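Long-range contact in thiamin pyrophosphokinase (Saccharomyces cerevisiae, PDB 1IG0), which makes thiamine diphosphate by transferring a pyrophosphate group from ATP to thiamine, as the only yeast enzyme able to do so: residues Ala72-Glu83 / Glu103-Lys111. Numbering follows the deposited sequence.
Sequences ANRLYDYLDDDE and EKVYKYYRK
Tyr-76 of helix 72-78 fits as a knob into a hole formed by Lys-104, Val-105, Tyr-108 and Tyr-109 of helix 103-111. Both helices belong to the alpha-beta-alpha catalytic domain and pack against its parallel strands 93-96 and 115-118. Their axes cross at 82°, 9.7 Å apart at closest.

The tight part runs from the sheet side, at Ala-72 and Tyr-109, out to Tyr-76. Ala-72 CB meets Val-105 CG1 at 4.0 Å, and both Ala-72 and Tyr-109 touch Ile-94. Ala-72 O lies at the Tyr-109 ring edge, in plane, 3.5 Å from CE1. Tyr-109 crosses Leu-75 at about a right angle, its OH 3.6 Å from Leu-75 CG. Asn-73 OD1 rests against Val-105 CG2 and accepts a hydrogen bond from Ser-102 N; ND2 donates one to Ser-100 O.

CG of Tyr-76 is anti to the backbone N (chi1 -176°), which carries the ring to helix 103-111. Tyr-76 CD2 lies 3.6 Å from Val-105 CG2. Its CE1 stands 3.6 Å above the Tyr-108 plane, toward the rim, in an offset edge-to-face pair with planes 63° apart. Arg-86 makes cation-pi contacts with both rings. With an alanine in place of Tyr-76, the hole between Val-105 and Tyr-108 would probably be left unfilled, and the Tyr-108 face would lose that ring edge.

The outer side is looser and more polar. Lys-104 bends at chi3 and chi4, bringing NZ to 3.2 Å from Tyr-76 CE2. Exposed Glu-83 salt-bridges Arg-86 through OE2. Its OE1 accepts a weak hydrogen bond from Tyr-108 OH, 3.4 Å long.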
# COMPACT_ATOMS: atom_id res chain seq x y z
N ALA B 72 19.57 6.67 -6.37
CA ALA B 72 20.81 6.63 -7.14
C ALA B 72 21.57 5.36 -6.78
O ALA B 72 22.18 4.73 -7.65
CB ALA B 72 21.66 7.85 -6.84
N ASN B 73 21.53 4.98 -5.50
CA ASN B 73 22.21 3.76 -5.06
C ASN B 73 21.50 2.58 -5.70
O ASN B 73 22.14 1.65 -6.20
CB ASN B 73 22.14 3.62 -3.53
CG ASN B 73 22.83 4.75 -2.80
OD1 ASN B 73 23.93 5.17 -3.17
ND2 ASN B 73 22.19 5.25 -1.74
N ARG B 74 20.17 2.61 -5.67
CA ARG B 74 19.35 1.56 -6.23
C ARG B 74 19.67 1.31 -7.70
O ARG B 74 19.84 0.16 -8.12
CB ARG B 74 17.87 1.93 -6.09
CG ARG B 74 17.43 2.25 -4.67
CD ARG B 74 17.60 1.06 -3.74
NE ARG B 74 17.11 1.35 -2.39
CZ ARG B 74 17.09 0.46 -1.40
NH1 ARG B 74 17.52 -0.77 -1.60
NH2 ARG B 74 16.63 0.81 -0.21
N LEU B 75 19.76 2.38 -8.47
CA LEU B 75 20.07 2.28 -9.90
C LEU B 75 21.49 1.76 -10.08
O LEU B 75 21.73 0.86 -10.90
CB LEU B 75 19.93 3.64 -10.57
CG LEU B 75 20.22 3.70 -12.07
CD1 LEU B 75 19.23 2.82 -12.82
CD2 LEU B 75 20.14 5.14 -12.56
N TYR B 76 22.41 2.33 -9.32
CA TYR B 76 23.82 1.94 -9.38
C TYR B 76 23.98 0.44 -9.19
O TYR B 76 24.66 -0.23 -9.97
CB TYR B 76 24.60 2.69 -8.30
CG TYR B 76 26.09 2.44 -8.33
CD1 TYR B 76 26.91 3.06 -9.28
CD2 TYR B 76 26.69 1.58 -7.40
CE1 TYR B 76 28.28 2.83 -9.30
CE2 TYR B 76 28.06 1.35 -7.42
CZ TYR B 76 28.85 1.98 -8.37
OH TYR B 76 30.21 1.75 -8.38
N ASP B 77 23.36 -0.09 -8.14
CA ASP B 77 23.45 -1.52 -7.84
C ASP B 77 22.65 -2.36 -8.84
O ASP B 77 23.09 -3.43 -9.25
CB ASP B 77 22.94 -1.81 -6.43
CG ASP B 77 23.78 -1.14 -5.36
OD1 ASP B 77 25.02 -1.07 -5.53
OD2 ASP B 77 23.20 -0.69 -4.34
N TYR B 78 21.48 -1.86 -9.23
CA TYR B 78 20.63 -2.58 -10.17
C TYR B 78 21.44 -3.00 -11.39
O TYR B 78 21.22 -4.07 -11.95
CB TYR B 78 19.47 -1.69 -10.62
CG TYR B 78 18.56 -2.32 -11.65
CD1 TYR B 78 17.85 -3.49 -11.36
CD2 TYR B 78 18.40 -1.76 -12.91
CE1 TYR B 78 17.01 -4.08 -12.30
CE2 TYR B 78 17.56 -2.34 -13.87
CZ TYR B 78 16.87 -3.50 -13.55
OH TYR B 78 16.03 -4.07 -14.49
N LEU B 79 22.39 -2.15 -11.79
CA LEU B 79 23.22 -2.44 -12.95
C LEU B 79 24.63 -2.85 -12.54
O LEU B 79 25.61 -2.53 -13.21
CB LEU B 79 23.25 -1.22 -13.87
CG LEU B 79 21.86 -0.76 -14.32
CD1 LEU B 79 21.97 0.44 -15.25
CD2 LEU B 79 21.15 -1.91 -15.02
N ASP B 80 24.71 -3.57 -11.42
CA ASP B 80 25.98 -4.06 -10.88
C ASP B 80 26.94 -4.62 -11.91
O ASP B 80 28.14 -4.35 -11.89
CB ASP B 80 25.74 -5.19 -9.88
CG ASP B 80 25.40 -4.71 -8.49
OD1 ASP B 80 26.08 -3.79 -8.00
OD2 ASP B 80 24.46 -5.27 -7.89
N ASP B 81 26.38 -5.40 -12.82
CA ASP B 81 27.18 -6.11 -13.81
C ASP B 81 27.89 -5.37 -14.98
O ASP B 81 29.11 -5.12 -14.91
CB ASP B 81 26.32 -7.28 -14.31
CG ASP B 81 25.73 -8.05 -13.17
OD1 ASP B 81 26.42 -8.12 -12.11
OD2 ASP B 81 24.61 -8.59 -13.33
N ASP B 82 27.17 -4.99 -16.02
CA ASP B 82 27.83 -4.33 -17.15
C ASP B 82 28.03 -2.82 -17.02
O ASP B 82 27.06 -2.06 -16.93
CB ASP B 82 27.10 -4.65 -18.45
CG ASP B 82 27.95 -4.38 -19.67
OD1 ASP B 82 29.07 -4.93 -19.75
OD2 ASP B 82 27.51 -3.61 -20.55
N GLU B 83 29.29 -2.40 -17.01
CA GLU B 83 29.64 -0.99 -16.91
C GLU B 83 29.15 -0.25 -18.14
O GLU B 83 28.75 0.92 -18.06
CB GLU B 83 31.15 -0.82 -16.79
CG GLU B 83 31.62 -0.26 -15.46
CD GLU B 83 30.92 1.04 -15.10
OE1 GLU B 83 30.95 1.99 -15.91
OE2 GLU B 83 30.35 1.12 -13.99
N GLU B 103 28.89 7.16 -0.77
CA GLU B 103 30.02 7.99 -1.16
C GLU B 103 30.52 7.52 -2.52
O GLU B 103 30.87 8.32 -3.38
CB GLU B 103 31.14 7.90 -0.12
CG GLU B 103 32.33 8.80 -0.42
CD GLU B 103 33.36 8.80 0.69
OE1 GLU B 103 33.28 7.93 1.58
OE2 GLU B 103 34.27 9.67 0.66
N LYS B 104 30.55 6.20 -2.70
CA LYS B 104 31.00 5.60 -3.96
C LYS B 104 30.04 5.95 -5.09
O LYS B 104 30.46 6.30 -6.20
CB LYS B 104 31.08 4.08 -3.79
CG LYS B 104 31.26 3.30 -5.08
CD LYS B 104 31.55 1.82 -4.81
CE LYS B 104 30.52 1.19 -3.88
NZ LYS B 104 29.14 1.24 -4.45
N VAL B 105 28.74 5.87 -4.81
CA VAL B 105 27.72 6.18 -5.81
C VAL B 105 27.74 7.66 -6.17
O VAL B 105 27.62 8.02 -7.34
CB VAL B 105 26.31 5.80 -5.30
CG1 VAL B 105 25.25 6.25 -6.31
CG2 VAL B 105 26.23 4.30 -5.08
N TYR B 106 27.90 8.52 -5.17
CA TYR B 106 27.94 9.96 -5.40
C TYR B 106 29.08 10.32 -6.35
O TYR B 106 28.88 11.03 -7.34
CB TYR B 106 28.12 10.72 -4.08
CG TYR B 106 28.36 12.20 -4.26
CD1 TYR B 106 27.35 13.04 -4.74
CD2 TYR B 106 29.60 12.77 -3.97
CE1 TYR B 106 27.57 14.40 -4.93
CE2 TYR B 106 29.83 14.13 -4.16
CZ TYR B 106 28.81 14.94 -4.64
OH TYR B 106 29.04 16.28 -4.83
N LYS B 107 30.28 9.82 -6.05
CA LYS B 107 31.44 10.10 -6.87
C LYS B 107 31.27 9.63 -8.31
O LYS B 107 31.65 10.33 -9.25
CB LYS B 107 32.70 9.44 -6.28
CG LYS B 107 33.25 10.10 -5.03
CD LYS B 107 34.73 9.76 -4.85
CE LYS B 107 35.36 10.48 -3.68
NZ LYS B 107 34.94 9.92 -2.36
N TYR B 108 30.69 8.44 -8.48
CA TYR B 108 30.48 7.88 -9.81
C TYR B 108 29.59 8.74 -10.70
O TYR B 108 29.94 9.03 -11.84
CB TYR B 108 29.86 6.48 -9.71
CG TYR B 108 29.55 5.87 -11.05
CD1 TYR B 108 30.57 5.36 -11.86
CD2 TYR B 108 28.24 5.83 -11.53
CE1 TYR B 108 30.29 4.82 -13.12
CE2 TYR B 108 27.95 5.30 -12.79
CZ TYR B 108 28.98 4.80 -13.57
OH TYR B 108 28.69 4.27 -14.81
N TYR B 109 28.44 9.15 -10.18
CA TYR B 109 27.51 9.96 -10.95
C TYR B 109 27.97 11.40 -11.12
O TYR B 109 27.67 12.04 -12.13
CB TYR B 109 26.12 9.91 -10.32
CG TYR B 109 25.42 8.59 -10.59
CD1 TYR B 109 24.82 7.87 -9.56
CD2 TYR B 109 25.38 8.06 -11.88
CE1 TYR B 109 24.20 6.65 -9.80
CE2 TYR B 109 24.76 6.84 -12.13
CZ TYR B 109 24.17 6.14 -11.10
OH TYR B 109 23.58 4.93 -11.35
N ARG B 110 28.69 11.92 -10.13
CA ARG B 110 29.18 13.28 -10.25
C ARG B 110 30.23 13.32 -11.35
O ARG B 110 30.23 14.23 -12.19
CB ARG B 110 29.81 13.77 -8.94
CG ARG B 110 29.92 15.28 -8.90
CD ARG B 110 30.77 15.80 -7.77
NE ARG B 110 30.56 17.24 -7.58
CZ ARG B 110 30.58 18.14 -8.56
NH1 ARG B 110 30.82 17.76 -9.81
NH2 ARG B 110 30.36 19.42 -8.29
N LYS B 111 31.12 12.34 -11.34
CA LYS B 111 32.18 12.25 -12.33
C LYS B 111 31.57 12.15 -13.73
O LYS B 111 32.09 12.72 -14.69
CB LYS B 111 33.06 11.02 -12.08
CG LYS B 111 34.54 11.27 -12.29
CD LYS B 111 35.27 10.02 -12.75
CE LYS B 111 35.12 8.86 -11.78
NZ LYS B 111 35.79 9.10 -10.48